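Local coordinates for beta-glucosidase (PDB 6JXG), which probably hydrolyses terminal, non-reducing beta-D-glucosyl residues with release of beta-D-glucose, as a secreted family 3 glycoside hydrolase of cellulose degradation, at residues G41-V46 against L54-G59; K155-N160 against A195-S200; C199-F204 against W233-T238; D332-L337 against V502-S507; V523-K528 against L577-F582. All coordinates share one frame; numbering follows the deposited sequence.

The five contacts form two groups, on opposite sides of the chain's centre. Contacts 1, 2 and 3 belong to the N-terminal, TIM-barrel-related region: contacts 1 and 2 lie on the same mixed sheet with centres about 17 Å apart, while contact 3 shares Cys-199 and Ser-200 with contact 2, its centre about 10 Å away. Trp-233 of contact 3 also packs on Gly-41 and Tyr-56 of contact 1. Contacts 4 and 5, with centres about 11 Å apart, sit in the family 3 C-terminal domain and are joined through Leu-336 and Leu-577. The bound sugars are glycans attached to the protein: Phe-204 of contact 3 touches one, and the side chain of Tyr-579 lies about 9 Å from a mannose.

Contact 1: G41-V46 against L54-G59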
# COMPACT_ATOMS: atom_id res chain seq x y z
N GLY A 41 8.76 -17.34 8.49
CA GLY A 41 8.97 -17.44 9.95
C GLY A 41 8.07 -18.50 10.54
O GLY A 41 6.96 -18.70 10.08
N ASN A 42 8.56 -19.17 11.57
CA ASN A 42 7.70 -20.12 12.33
C ASN A 42 8.03 -20.09 13.78
O ASN A 42 9.17 -19.81 14.20
CB ASN A 42 7.90 -21.58 11.84
CG ASN A 42 7.31 -21.86 10.49
OD1 ASN A 42 6.07 -22.25 10.33
ND2 ASN A 42 8.17 -21.81 9.50
N THR A 43 7.03 -20.38 14.60
CA THR A 43 7.27 -20.79 15.95
C THR A 43 6.89 -22.27 16.11
O THR A 43 6.08 -22.78 15.34
CB THR A 43 6.53 -19.89 16.98
OG1 THR A 43 5.16 -19.74 16.64
CG2 THR A 43 7.20 -18.55 17.04
N ALA A 44 7.45 -22.92 17.12
CA ALA A 44 7.18 -24.37 17.39
C ALA A 44 5.71 -24.65 17.81
O ALA A 44 5.12 -23.87 18.46
CB ALA A 44 8.07 -24.84 18.52
N ALA A 45 5.17 -25.80 17.41
CA ALA A 45 3.88 -26.26 17.89
C ALA A 45 3.91 -26.45 19.42
O ALA A 45 4.94 -26.76 20.00
CB ALA A 45 3.56 -27.61 17.20
N VAL A 46 2.76 -26.27 20.04
CA VAL A 46 2.57 -26.56 21.47
C VAL A 46 1.35 -27.48 21.53
O VAL A 46 0.23 -27.03 21.50
CB VAL A 46 2.35 -25.29 22.29
CG1 VAL A 46 2.12 -25.61 23.76
CG2 VAL A 46 3.52 -24.32 22.10
N LEU A 54 3.13 -22.15 14.24
CA LEU A 54 2.58 -20.95 13.58
C LEU A 54 3.42 -20.51 12.38
O LEU A 54 4.65 -20.40 12.50
CB LEU A 54 2.42 -19.76 14.52
CG LEU A 54 1.40 -20.03 15.63
CD1 LEU A 54 1.56 -18.98 16.74
CD2 LEU A 54 -0.02 -19.95 15.09
N CYS A 55 2.73 -20.23 11.27
CA CYS A 55 3.37 -19.99 9.97
C CYS A 55 3.16 -18.51 9.62
O CYS A 55 1.99 -18.04 9.53
CB CYS A 55 2.73 -20.89 8.90
SG CYS A 55 3.26 -20.51 7.18
N TYR A 56 4.29 -17.80 9.47
CA TYR A 56 4.30 -16.39 9.07
C TYR A 56 4.87 -16.34 7.66
O TYR A 56 6.02 -16.82 7.42
CB TYR A 56 5.24 -15.62 10.00
CG TYR A 56 4.82 -15.49 11.46
CD1 TYR A 56 4.39 -14.27 11.99
CD2 TYR A 56 4.94 -16.53 12.32
CE1 TYR A 56 4.05 -14.16 13.29
CE2 TYR A 56 4.58 -16.44 13.64
CZ TYR A 56 4.14 -15.24 14.14
OH TYR A 56 3.81 -15.16 15.47
N GLN A 57 4.09 -15.78 6.74
CA GLN A 57 4.46 -15.81 5.34
C GLN A 57 4.29 -14.41 4.68
O GLN A 57 3.27 -13.75 4.83
CB GLN A 57 3.69 -16.87 4.55
CG GLN A 57 4.29 -17.18 3.18
CD GLN A 57 5.55 -18.04 3.30
OE1 GLN A 57 5.92 -18.50 4.40
NE2 GLN A 57 6.20 -18.29 2.16
N ASP A 58 5.31 -14.02 3.91
CA ASP A 58 5.20 -12.83 3.01
C ASP A 58 4.21 -13.17 1.85
O ASP A 58 3.89 -14.36 1.57
CB ASP A 58 6.55 -12.50 2.40
CG ASP A 58 7.51 -11.82 3.35
OD1 ASP A 58 7.02 -10.97 4.09
OD2 ASP A 58 8.74 -12.15 3.33
N GLY A 59 3.67 -12.18 1.17
CA GLY A 59 3.86 -10.77 1.47
C GLY A 59 2.56 -10.06 1.17
O GLY A 59 1.52 -10.69 1.05
O HOH W 1 4.29 -17.12 17.31
O HOH W 2 3.62 -21.79 17.48
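Thr-43 holds OG1 between its own backbone N and carbonyl carbon (chi1 50°), while Leu-54 carries CG anti to its carbonyl carbon, and the two side chains run alongside each other in the same direction. Thr-43 OG1 comes within 3.5 Å of Leu-54 CB, so one flank of the hydroxyl rests on aliphatic carbon. Two waters bond the same oxygen. One donates to this OG1 and is bonded at 2.7 Å to Tyr-56 OH, lying at the edge of the tyrosine ring and in its plane. The second accepts a hydrogen bond from Thr-43 OG1, donates to Ala-44 O and takes a longer bond of 3.3 Å from Leu-54 N.

Along the backbones, Gly-41 and Tyr-56 form an antiparallel hydrogen-bonded pair: Gly-41 N reaches Tyr-56 O at 3.0 Å, and Tyr-56 N returns to Gly-41 O at 2.9 Å. Asn-42 and Cys-55 follow as a non-hydrogen-bonded pair. Leu-54 O then receives Thr-43 N at 3.2 Å, together with a CA-H...O contact of 3.1 Å from Asn-42 CA. Strand 41-42 thus forms the antiparallel border of a barrel-related sheet whose next strand, 105-106, lies parallel to 55-57. Cys-55 is further tied to Cys-39 by a disulfide.

Because Thr-43 OG1 both donates and accepts a hydrogen bond, it holds two waters: the one on Ala-44 O and Leu-54 N carries the polar link past the last backbone bond, and the other joins Thr-43 to the Tyr-56 hydroxyl beside the paired strands.

Contact 2: K155-N160 against A195-S200; sequences KHFIGN and ASIMCS
Met-198 lies alongside both Lys-155 and His-156, all three side chains pointing the same way from the strands. Met-198 CB meets Lys-155 CB at 3.6 Å, and a bend at chi3 (-68°) brings Met-198 CE to 3.9 Å from Lys-155 CD. The sulfur approaches His-156 obliquely, SD standing 3.9 Å from CD2, while Lys-155 CG covers one face of the imidazole, 3.6 Å above its centre. Phe-157 takes the other side of the sheet, its CB against Ile-197 CG2 at 3.8 Å.

Two backbone bonds join the segments here. Phe-157 N gives Met-198 O a nearly straight bond of 2.8 Å, and Ser-200 N reaches Phe-157 O at 2.9 Å from above the carbonyl plane. The peptides preceding His-156 and Ile-158 are both cis. Strands 151-157 and 196-199 are parallel neighbours in a TIM-barrel-type sheet, linked by a beta-alpha-beta crossover that includes helices 175-182 and 184-191.

The polar ends find partners elsewhere: Lys-155 NZ on Leu-107 O and His-156 ND1 on Gly-112 O. The thioether packs on the lysine's methylenes and on imidazole CD2, an apolar contact beside groups whose polar ends are held by carbonyls.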
# COMPACT_ATOMS: atom_id res chain seq x y z
N LYS A 155 2.44 -3.46 8.72
CA LYS A 155 3.91 -3.26 8.83
C LYS A 155 4.27 -1.97 8.07
O LYS A 155 3.48 -1.57 7.16
CB LYS A 155 4.65 -4.50 8.30
CG LYS A 155 4.62 -4.76 6.81
CD LYS A 155 5.12 -6.17 6.45
CE LYS A 155 5.39 -6.19 4.96
NZ LYS A 155 5.89 -7.48 4.47
N HIS A 156 5.39 -1.33 8.33
CA HIS A 156 6.44 -1.58 9.29
C HIS A 156 6.40 -0.36 10.22
O HIS A 156 6.47 0.80 9.77
CB HIS A 156 7.80 -1.62 8.59
CG HIS A 156 7.84 -2.49 7.38
ND1 HIS A 156 7.39 -2.07 6.15
CD2 HIS A 156 8.24 -3.77 7.22
CE1 HIS A 156 7.55 -3.05 5.27
NE2 HIS A 156 8.09 -4.08 5.90
N PHE A 157 6.14 -0.63 11.49
CA PHE A 157 5.97 0.40 12.48
C PHE A 157 7.37 0.83 13.05
O PHE A 157 7.98 0.05 13.78
CB PHE A 157 5.11 -0.13 13.65
CG PHE A 157 4.80 0.94 14.70
CD1 PHE A 157 3.76 1.79 14.49
CD2 PHE A 157 5.60 1.10 15.87
CE1 PHE A 157 3.43 2.80 15.44
CE2 PHE A 157 5.30 2.09 16.82
CZ PHE A 157 4.21 2.95 16.57
N ILE A 158 7.90 2.01 12.76
CA ILE A 158 7.31 3.08 12.00
C ILE A 158 8.50 3.99 11.56
O ILE A 158 9.60 3.93 12.15
CB ILE A 158 6.27 3.87 12.89
CG1 ILE A 158 5.38 4.77 12.03
CG2 ILE A 158 7.00 4.61 14.02
CD1 ILE A 158 4.09 5.26 12.66
N GLY A 159 8.26 4.90 10.62
CA GLY A 159 9.31 5.80 10.13
C GLY A 159 10.35 5.18 9.23
O GLY A 159 11.42 5.76 9.04
N ASN A 160 10.05 4.01 8.63
CA ASN A 160 10.99 3.38 7.65
C ASN A 160 10.63 3.89 6.26
O ASN A 160 10.05 3.20 5.43
CB ASN A 160 10.86 1.88 7.78
CG ASN A 160 11.69 1.10 6.81
OD1 ASN A 160 12.75 1.58 6.31
ND2 ASN A 160 11.27 -0.11 6.57
N ALA A 195 -4.65 -8.20 13.54
CA ALA A 195 -4.14 -9.22 14.51
C ALA A 195 -2.75 -8.95 15.03
O ALA A 195 -2.40 -9.32 16.18
CB ALA A 195 -4.21 -10.61 13.86
N SER A 196 -1.91 -8.36 14.16
CA SER A 196 -0.47 -8.16 14.47
C SER A 196 0.08 -6.91 13.79
O SER A 196 -0.50 -6.41 12.81
CB SER A 196 0.38 -9.40 14.09
OG SER A 196 0.41 -9.58 12.70
N ILE A 197 1.16 -6.40 14.33
CA ILE A 197 1.86 -5.27 13.75
C ILE A 197 3.32 -5.61 13.82
O ILE A 197 3.78 -6.22 14.78
CB ILE A 197 1.59 -3.98 14.59
CG1 ILE A 197 0.11 -3.51 14.40
CG2 ILE A 197 2.58 -2.92 14.24
CD1 ILE A 197 -0.30 -2.49 15.41
N MET A 198 4.06 -5.29 12.76
CA MET A 198 5.48 -5.60 12.73
C MET A 198 6.28 -4.32 12.99
O MET A 198 6.02 -3.27 12.35
CB MET A 198 5.85 -6.09 11.32
CG MET A 198 7.29 -6.57 11.15
SD MET A 198 7.78 -6.96 9.47
CE MET A 198 6.77 -8.43 9.20
N CYS A 199 7.26 -4.37 13.88
CA CYS A 199 8.11 -3.22 14.10
C CYS A 199 9.28 -3.17 13.12
O CYS A 199 9.70 -4.21 12.61
CB CYS A 199 8.57 -3.16 15.54
SG CYS A 199 9.28 -4.65 16.26
N SER A 200 9.81 -1.95 12.88
CA SER A 200 10.69 -1.70 11.75
C SER A 200 12.16 -1.85 12.01
O SER A 200 12.58 -1.89 13.12
CB SER A 200 10.40 -0.32 11.16
OG SER A 200 10.68 0.67 12.12

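Contact 3: C199-F204 against W233-T238; sequences CSYNKF and WAAQHT. With NAG (2-acetamido-2-deoxy-beta-D-glucopyranose), chain D.
The Tyr-201 ring meets the loop 233-238 mainly by its edge. Trp-233 O lies there in the ring plane, and the phenolic OH donates to it over a short 2.5 Å, arriving in the carbonyl plane on a lone pair. Ala-235 CB approaches the same ring obliquely, 3.6 Å from Tyr-201 CD1. A water lies in the planes of both the Tyr-201 and His-237 rings, at their edges; it donates to Tyr-201 O and is bonded to His-237 NE2 at 2.9 Å. At the far end of segment 199-204, the edge of Phe-204 faces an N-acetylglucosamine, with CE1 3.8 Å from the acetyl carbon C7. This sugar belongs to a glycan on the protein surface and is not a substrate.

Tyr-201 carries CG anti to its carbonyl carbon (chi1 -76°), which brings the hydroxyl end of the ring up to Trp-233. A phenylalanine in its place would probably leave Trp-233 O without this hydroxyl bond and the ring less firmly fixed against Ala-235. The segments leave the ends of neighbouring parallel strands, 196-199 and 228-231, of the TIM-barrel-type domain, and so join loops at the C-terminal ends of the strands, the end where barrel enzymes carry their active sites. Thr-238 closes the second loop as the N-cap of helix 239-245.

A further water bridges the segments, donating to Ser-200 O at 2.9 Å and to Ala-235 O. Within the first segment, Ser-200 OG donates to Asn-202 OD1 at 2.7 Å from above the carboxamide plane, while Asn-202 ND2 bonds Lys-203 O. Trp-233 turns its indole away from Tyr-201, and NE1 is bonded to Val-40 O.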
# COMPACT_ATOMS: atom_id res chain seq x y z
N CYS A 199 7.26 -4.37 13.88
CA CYS A 199 8.11 -3.22 14.10
C CYS A 199 9.28 -3.17 13.12
O CYS A 199 9.70 -4.21 12.61
CB CYS A 199 8.57 -3.16 15.54
SG CYS A 199 9.28 -4.65 16.26
N SER A 200 9.81 -1.95 12.88
CA SER A 200 10.69 -1.70 11.75
C SER A 200 12.16 -1.85 12.01
O SER A 200 12.58 -1.89 13.12
CB SER A 200 10.40 -0.32 11.16
OG SER A 200 10.68 0.67 12.12
N TYR A 201 12.98 -1.84 10.94
CA TYR A 201 14.43 -1.91 11.11
C TYR A 201 15.12 -0.62 11.63
O TYR A 201 16.22 -0.70 12.18
CB TYR A 201 15.10 -2.21 9.78
CG TYR A 201 14.99 -3.62 9.33
CD1 TYR A 201 15.58 -4.63 10.08
CD2 TYR A 201 14.34 -3.95 8.14
CE1 TYR A 201 15.54 -5.96 9.66
CE2 TYR A 201 14.30 -5.27 7.70
CZ TYR A 201 14.88 -6.28 8.44
OH TYR A 201 14.87 -7.60 8.07
N ASN A 202 14.49 0.55 11.45
CA ASN A 202 15.18 1.79 11.66
C ASN A 202 15.10 2.16 13.13
O ASN A 202 14.28 1.62 13.87
CB ASN A 202 14.57 2.91 10.80
CG ASN A 202 13.03 2.99 11.02
OD1 ASN A 202 12.27 2.15 10.55
ND2 ASN A 202 12.61 3.95 11.82
N LYS A 203 15.95 3.11 13.56
CA LYS A 203 15.76 3.71 14.86
C LYS A 203 14.63 4.72 14.73
O LYS A 203 14.46 5.35 13.67
CB LYS A 203 17.04 4.39 15.41
CG LYS A 203 18.21 3.48 15.39
CD LYS A 203 19.49 4.11 15.85
CE LYS A 203 20.56 3.04 15.93
NZ LYS A 203 21.82 3.75 16.17
N PHE A 204 13.88 4.87 15.79
CA PHE A 204 12.96 5.98 15.97
C PHE A 204 13.41 6.80 17.21
O PHE A 204 13.50 6.28 18.30
CB PHE A 204 11.51 5.48 16.19
CG PHE A 204 10.53 6.59 16.27
CD1 PHE A 204 10.26 7.21 17.47
CD2 PHE A 204 9.91 7.06 15.13
CE1 PHE A 204 9.39 8.27 17.54
CE2 PHE A 204 9.07 8.15 15.19
CZ PHE A 204 8.82 8.74 16.39
N TRP A 233 12.61 -8.88 10.25
CA TRP A 233 13.44 -10.05 10.29
C TRP A 233 14.84 -9.66 10.74
O TRP A 233 15.59 -8.98 10.06
CB TRP A 233 13.41 -10.83 9.01
CG TRP A 233 12.44 -11.99 8.99
CD1 TRP A 233 12.71 -13.21 8.47
CD2 TRP A 233 11.05 -12.04 9.41
NE1 TRP A 233 11.62 -14.03 8.57
CE2 TRP A 233 10.58 -13.35 9.13
CE3 TRP A 233 10.15 -11.11 9.96
CZ2 TRP A 233 9.28 -13.76 9.42
CZ3 TRP A 233 8.87 -11.51 10.25
CH2 TRP A 233 8.43 -12.84 9.96
N ALA A 234 15.17 -10.18 11.93
CA ALA A 234 16.40 -9.88 12.66
C ALA A 234 16.48 -8.39 13.05
O ALA A 234 17.58 -7.80 13.07
CB ALA A 234 17.65 -10.31 11.88
N ALA A 235 15.33 -7.78 13.34
CA ALA A 235 15.28 -6.36 13.76
C ALA A 235 15.35 -6.28 15.29
O ALA A 235 15.40 -5.20 15.87
CB ALA A 235 14.03 -5.63 13.22
N GLN A 236 15.40 -7.45 15.98
CA GLN A 236 15.56 -7.47 17.44
C GLN A 236 17.08 -7.30 17.71
O GLN A 236 17.89 -7.91 17.01
CB GLN A 236 15.10 -8.80 18.06
CG GLN A 236 15.37 -8.99 19.53
CD GLN A 236 14.92 -10.36 20.03
OE1 GLN A 236 14.22 -10.48 21.05
NE2 GLN A 236 15.32 -11.39 19.32
N HIS A 237 17.45 -6.53 18.72
CA HIS A 237 18.85 -6.23 19.03
C HIS A 237 19.29 -6.75 20.36
O HIS A 237 20.47 -7.05 20.51
CB HIS A 237 19.14 -4.71 19.00
CG HIS A 237 18.99 -4.17 17.63
ND1 HIS A 237 20.04 -4.11 16.75
CD2 HIS A 237 17.88 -3.91 16.91
CE1 HIS A 237 19.60 -3.73 15.56
NE2 HIS A 237 18.28 -3.62 15.64
N THR A 238 18.41 -6.74 21.35
CA THR A 238 18.77 -7.22 22.69
C THR A 238 17.71 -8.13 23.27
O THR A 238 16.54 -8.05 22.90
CB THR A 238 18.96 -6.03 23.68
OG1 THR A 238 17.71 -5.46 24.07
CG2 THR A 238 19.81 -4.94 23.03
C1 NAG D . 10.36 11.95 19.40
C2 NAG D . 9.20 11.79 20.39
C3 NAG D . 8.46 13.11 20.36
C4 NAG D . 9.45 14.17 20.78
C5 NAG D . 10.29 14.29 19.52
C6 NAG D . 11.08 15.58 19.55
C7 NAG D . 8.17 9.55 20.88
C8 NAG D . 9.21 9.09 21.82
N2 NAG D . 8.21 10.73 20.22
O3 NAG D . 7.42 13.06 21.28
O4 NAG D . 8.77 15.29 21.21
O5 NAG D . 11.11 13.12 19.69
O6 NAG D . 11.94 15.35 20.64
O7 NAG D . 7.28 8.70 20.66
O HOH W 3 14.33 -2.53 15.35
O HOH W 4 17.06 -3.17 13.10

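Contact 4: D332-L337 against V502-S507; sequences DGIVLL and VWAGVS
Val-335 and Trp-503 form an antiparallel hydrogen-bonded pair, Val-335 N meeting Trp-503 O at 2.9 Å in an almost straight bond (177°) and Trp-503 N returning to Val-335 O at 2.8 Å. On the face shared by Val-335 and Trp-503, their CB atoms stand 4.1 Å apart. Trp-503 holds CG anti to its backbone N (chi1 -170°), which carries the indole away from segment 332-337. Leu-337 follows it with one methyl: CD1 lies 3.8 Å from Trp-503 CB and equally close to CE3 on the benzo ring, approaching the indole obliquely. The indole NE1 has its hydrogen bond elsewhere, with Tyr-531 OH.

Strand 335-339 is the antiparallel edge strand of a six-stranded mixed sheet, otherwise parallel, in the family 3 C-terminal domain of this glycosidase. It pairs with 498-503 although some 160 residues separate them. Helix 511-519 packs over the face bearing Val-502, where Leu-515 touches both Val-502 and Ile-334.

Val-502 divides its two methyls between Ile-334, just before the strand, and Leu-336 on its own face. CG1, anti to the backbone N, meets Ile-334 CG2 at 3.6 Å, and CG2 meets Leu-336 CD1 at 4.1 Å; the side chains cross at a slant in both cases. Ile-334 also turns its CG1 branch to Ala-504, 3.9 Å from that residue's O. Where the strand pairing ends, a water lies between Gly-333 O, at 2.8 Å, and Trp-503 O, although other acceptors compete for its protons.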
# COMPACT_ATOMS: atom_id res chain seq x y z
N ASP A 332 -8.76 -0.82 -13.28
CA ASP A 332 -9.39 0.34 -12.70
C ASP A 332 -8.42 1.23 -11.90
O ASP A 332 -8.80 2.29 -11.48
CB ASP A 332 -10.58 -0.03 -11.81
CG ASP A 332 -11.75 -0.63 -12.54
OD1 ASP A 332 -11.79 -0.65 -13.79
OD2 ASP A 332 -12.71 -1.01 -11.80
N GLY A 333 -7.17 0.81 -11.70
CA GLY A 333 -6.18 1.67 -11.10
C GLY A 333 -5.30 2.38 -12.10
O GLY A 333 -4.41 3.16 -11.68
N ILE A 334 -5.44 2.06 -13.39
CA ILE A 334 -4.80 2.85 -14.45
C ILE A 334 -5.24 4.30 -14.38
O ILE A 334 -6.39 4.56 -14.21
CB ILE A 334 -5.08 2.23 -15.81
CG1 ILE A 334 -4.40 0.84 -15.91
CG2 ILE A 334 -4.59 3.16 -16.90
CD1 ILE A 334 -4.65 0.11 -17.24
N VAL A 335 -4.31 5.25 -14.53
CA VAL A 335 -4.66 6.63 -14.54
C VAL A 335 -4.33 7.19 -15.92
O VAL A 335 -3.18 7.13 -16.36
CB VAL A 335 -3.87 7.41 -13.46
CG1 VAL A 335 -4.31 8.86 -13.47
CG2 VAL A 335 -4.11 6.77 -12.10
N LEU A 336 -5.33 7.73 -16.61
CA LEU A 336 -5.07 8.46 -17.84
C LEU A 336 -4.60 9.88 -17.56
O LEU A 336 -5.34 10.65 -16.95
CB LEU A 336 -6.35 8.44 -18.72
CG LEU A 336 -6.32 9.02 -20.15
CD1 LEU A 336 -5.33 8.27 -21.05
CD2 LEU A 336 -7.71 9.09 -20.81
N LEU A 337 -3.38 10.21 -18.03
CA LEU A 337 -2.81 11.54 -17.75
C LEU A 337 -3.00 12.61 -18.81
O LEU A 337 -3.22 13.78 -18.48
CB LEU A 337 -1.29 11.47 -17.40
CG LEU A 337 -0.95 10.66 -16.12
CD1 LEU A 337 0.59 10.60 -15.92
CD2 LEU A 337 -1.59 11.23 -14.84
N VAL A 502 -0.59 7.07 -20.61
CA VAL A 502 -1.30 6.15 -19.72
C VAL A 502 -0.41 5.73 -18.57
O VAL A 502 0.59 5.08 -18.80
CB VAL A 502 -1.70 4.92 -20.52
CG1 VAL A 502 -2.43 3.96 -19.62
CG2 VAL A 502 -2.46 5.37 -21.80
N TRP A 503 -0.72 6.18 -17.35
CA TRP A 503 0.02 5.81 -16.15
C TRP A 503 -0.59 4.48 -15.66
O TRP A 503 -1.59 4.45 -14.90
CB TRP A 503 -0.12 6.94 -15.15
CG TRP A 503 0.71 6.85 -14.01
CD1 TRP A 503 0.32 6.39 -12.79
CD2 TRP A 503 2.06 7.29 -13.89
NE1 TRP A 503 1.38 6.45 -11.93
CE2 TRP A 503 2.47 7.03 -12.57
CE3 TRP A 503 2.98 7.85 -14.77
CZ2 TRP A 503 3.73 7.27 -12.13
CZ3 TRP A 503 4.26 8.09 -14.33
CH2 TRP A 503 4.63 7.81 -13.02
N ALA A 504 0.02 3.39 -16.09
CA ALA A 504 -0.62 2.07 -15.94
C ALA A 504 -0.24 1.39 -14.63
O ALA A 504 -0.85 0.39 -14.25
CB ALA A 504 -0.18 1.19 -17.09
N GLY A 505 0.80 1.92 -13.96
CA GLY A 505 1.26 1.42 -12.67
C GLY A 505 1.94 0.08 -12.72
O GLY A 505 2.54 -0.27 -13.73
N VAL A 506 1.79 -0.71 -11.64
CA VAL A 506 2.48 -1.97 -11.44
C VAL A 506 1.46 -2.92 -10.82
O VAL A 506 1.08 -2.80 -9.67
CB VAL A 506 3.79 -1.83 -10.62
CG1 VAL A 506 4.87 -1.21 -11.49
CG2 VAL A 506 3.60 -0.88 -9.45
N SER A 507 0.96 -3.78 -11.68
CA SER A 507 -0.38 -4.35 -11.51
C SER A 507 -0.51 -5.86 -11.56
O SER A 507 -1.62 -6.38 -11.67
CB SER A 507 -1.39 -3.67 -12.50
OG SER A 507 -1.13 -3.93 -13.88
O HOH W 5 -1.71 3.47 -12.11

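Contact 5: V523-K528 against L577-F582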
# COMPACT_ATOMS: atom_id res chain seq x y z
N VAL A 523 -13.64 -0.24 -21.35
CA VAL A 523 -13.99 0.47 -20.12
C VAL A 523 -13.25 1.79 -20.16
O VAL A 523 -12.14 1.88 -20.75
CB VAL A 523 -13.50 -0.36 -18.92
CG1 VAL A 523 -13.60 0.40 -17.64
CG2 VAL A 523 -14.29 -1.67 -18.88
N SER A 524 -13.87 2.81 -19.60
CA SER A 524 -13.23 4.10 -19.44
C SER A 524 -12.23 4.06 -18.26
O SER A 524 -12.56 3.48 -17.21
CB SER A 524 -14.31 5.12 -19.22
OG SER A 524 -13.75 6.36 -19.03
N PRO A 525 -11.03 4.69 -18.39
CA PRO A 525 -10.14 4.64 -17.25
C PRO A 525 -10.74 5.45 -16.13
O PRO A 525 -11.43 6.50 -16.39
CB PRO A 525 -8.87 5.26 -17.77
CG PRO A 525 -9.30 6.14 -18.92
CD PRO A 525 -10.41 5.35 -19.54
N SER A 526 -10.55 4.97 -14.90
CA SER A 526 -11.20 5.60 -13.72
C SER A 526 -10.24 5.80 -12.52
O SER A 526 -10.68 6.15 -11.38
CB SER A 526 -12.44 4.78 -13.31
OG SER A 526 -12.03 3.51 -12.79
N GLY A 527 -8.95 5.47 -12.71
CA GLY A 527 -7.98 5.58 -11.68
C GLY A 527 -7.65 7.04 -11.46
O GLY A 527 -7.91 7.83 -12.33
N LYS A 528 -7.15 7.39 -10.28
CA LYS A 528 -6.66 8.76 -9.97
C LYS A 528 -5.29 8.64 -9.29
O LYS A 528 -5.03 7.69 -8.48
CB LYS A 528 -7.64 9.51 -8.98
CG LYS A 528 -9.08 9.63 -9.46
CD LYS A 528 -9.21 10.66 -10.57
CE LYS A 528 -10.66 11.12 -10.65
NZ LYS A 528 -11.00 11.85 -11.88
N LEU A 577 -7.84 11.51 -15.86
CA LEU A 577 -8.79 11.73 -16.91
C LEU A 577 -9.71 10.52 -17.10
O LEU A 577 -9.49 9.46 -16.53
CB LEU A 577 -8.09 12.06 -18.24
CG LEU A 577 -7.27 13.32 -18.21
CD1 LEU A 577 -6.67 13.45 -19.62
CD2 LEU A 577 -7.96 14.65 -17.88
N SER A 578 -10.74 10.71 -17.92
CA SER A 578 -11.67 9.68 -18.30
C SER A 578 -11.91 9.83 -19.81
O SER A 578 -11.40 10.75 -20.40
CB SER A 578 -12.92 9.92 -17.50
OG SER A 578 -13.99 9.13 -17.91
N TYR A 579 -12.65 8.91 -20.42
CA TYR A 579 -13.05 9.06 -21.82
C TYR A 579 -14.36 9.84 -21.82
O TYR A 579 -14.85 10.11 -22.90
CB TYR A 579 -13.28 7.70 -22.47
CG TYR A 579 -12.02 6.90 -22.70
CD1 TYR A 579 -10.76 7.51 -22.79
CD2 TYR A 579 -12.07 5.54 -22.77
CE1 TYR A 579 -9.60 6.77 -23.02
CE2 TYR A 579 -10.92 4.80 -23.00
CZ TYR A 579 -9.69 5.41 -23.12
OH TYR A 579 -8.60 4.59 -23.35
N THR A 580 -14.95 10.12 -20.64
CA THR A 580 -15.98 11.15 -20.53
C THR A 580 -15.64 12.30 -19.62
O THR A 580 -14.50 12.47 -19.21
CB THR A 580 -17.26 10.77 -19.73
OG1 THR A 580 -17.13 9.64 -18.84
CG2 THR A 580 -18.39 10.93 -20.47
N THR A 581 -16.66 13.13 -19.34
CA THR A 581 -16.55 14.29 -18.43
C THR A 581 -17.64 14.20 -17.40
O THR A 581 -18.67 13.61 -17.61
CB THR A 581 -16.70 15.63 -19.22
OG1 THR A 581 -17.95 15.66 -19.95
CG2 THR A 581 -15.57 15.83 -20.17
N PHE A 582 -17.40 14.82 -16.26
CA PHE A 582 -18.35 14.85 -15.18
C PHE A 582 -18.56 16.29 -14.67
O PHE A 582 -17.65 17.14 -14.68
CB PHE A 582 -17.79 14.00 -14.04
CG PHE A 582 -17.57 12.60 -14.43
CD1 PHE A 582 -18.59 11.68 -14.33
CD2 PHE A 582 -16.34 12.19 -14.89
CE1 PHE A 582 -18.37 10.34 -14.70
CE2 PHE A 582 -16.12 10.89 -15.27
CZ PHE A 582 -17.13 9.96 -15.16
O HOH W 6 -13.93 7.15 -16.05
O HOH W 7 -7.85 7.87 -15.19
O HOH W 8 -11.10 9.66 -14.08
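An ST turn at Ser-578, in the loop leading into strand 582-591, packs against the proline-containing loop 523-528 that follows helix 511-519. Ser-578 OG, anti to its backbone N, accepts from Thr-580 N at 3.1 Å and so closes the turn. The same oxygen donates to a water that in turn donates to Pro-525 O, 2.6 Å from that carbonyl. Ser-524 OG is also near, 3.0 Å from Ser-578 OG. A second water links the loops further along, donating to Leu-577 O at 2.6 Å and to Gly-527 O.

Pro-525 meets Tyr-579 through its CD atom, which sits over the centre of the phenol face, 3.5 Å from the ring centroid and 9° off the normal. The pyrrolidine stands at about a right angle to the tyrosine side chain. With CG anti to its carbonyl carbon (chi1 -70°), Tyr-579 extends under the proline, and its OH bonds Ile-518 O in helix 511-519. An alanine here would probably open a gap beneath Pro-525 and leave Ile-518 O without its phenol partner.

Nearby, Leu-336 of the edge strand touches both Pro-525 and Tyr-579, while Lys-528 NZ forms a salt bridge with Glu-630 of strand 628-637. The arrangement is a proline-tyrosine CH-pi contact beside an ST turn, where loops of the family 3 C-terminal domain meet the strands of the fibronectin type III-like domain.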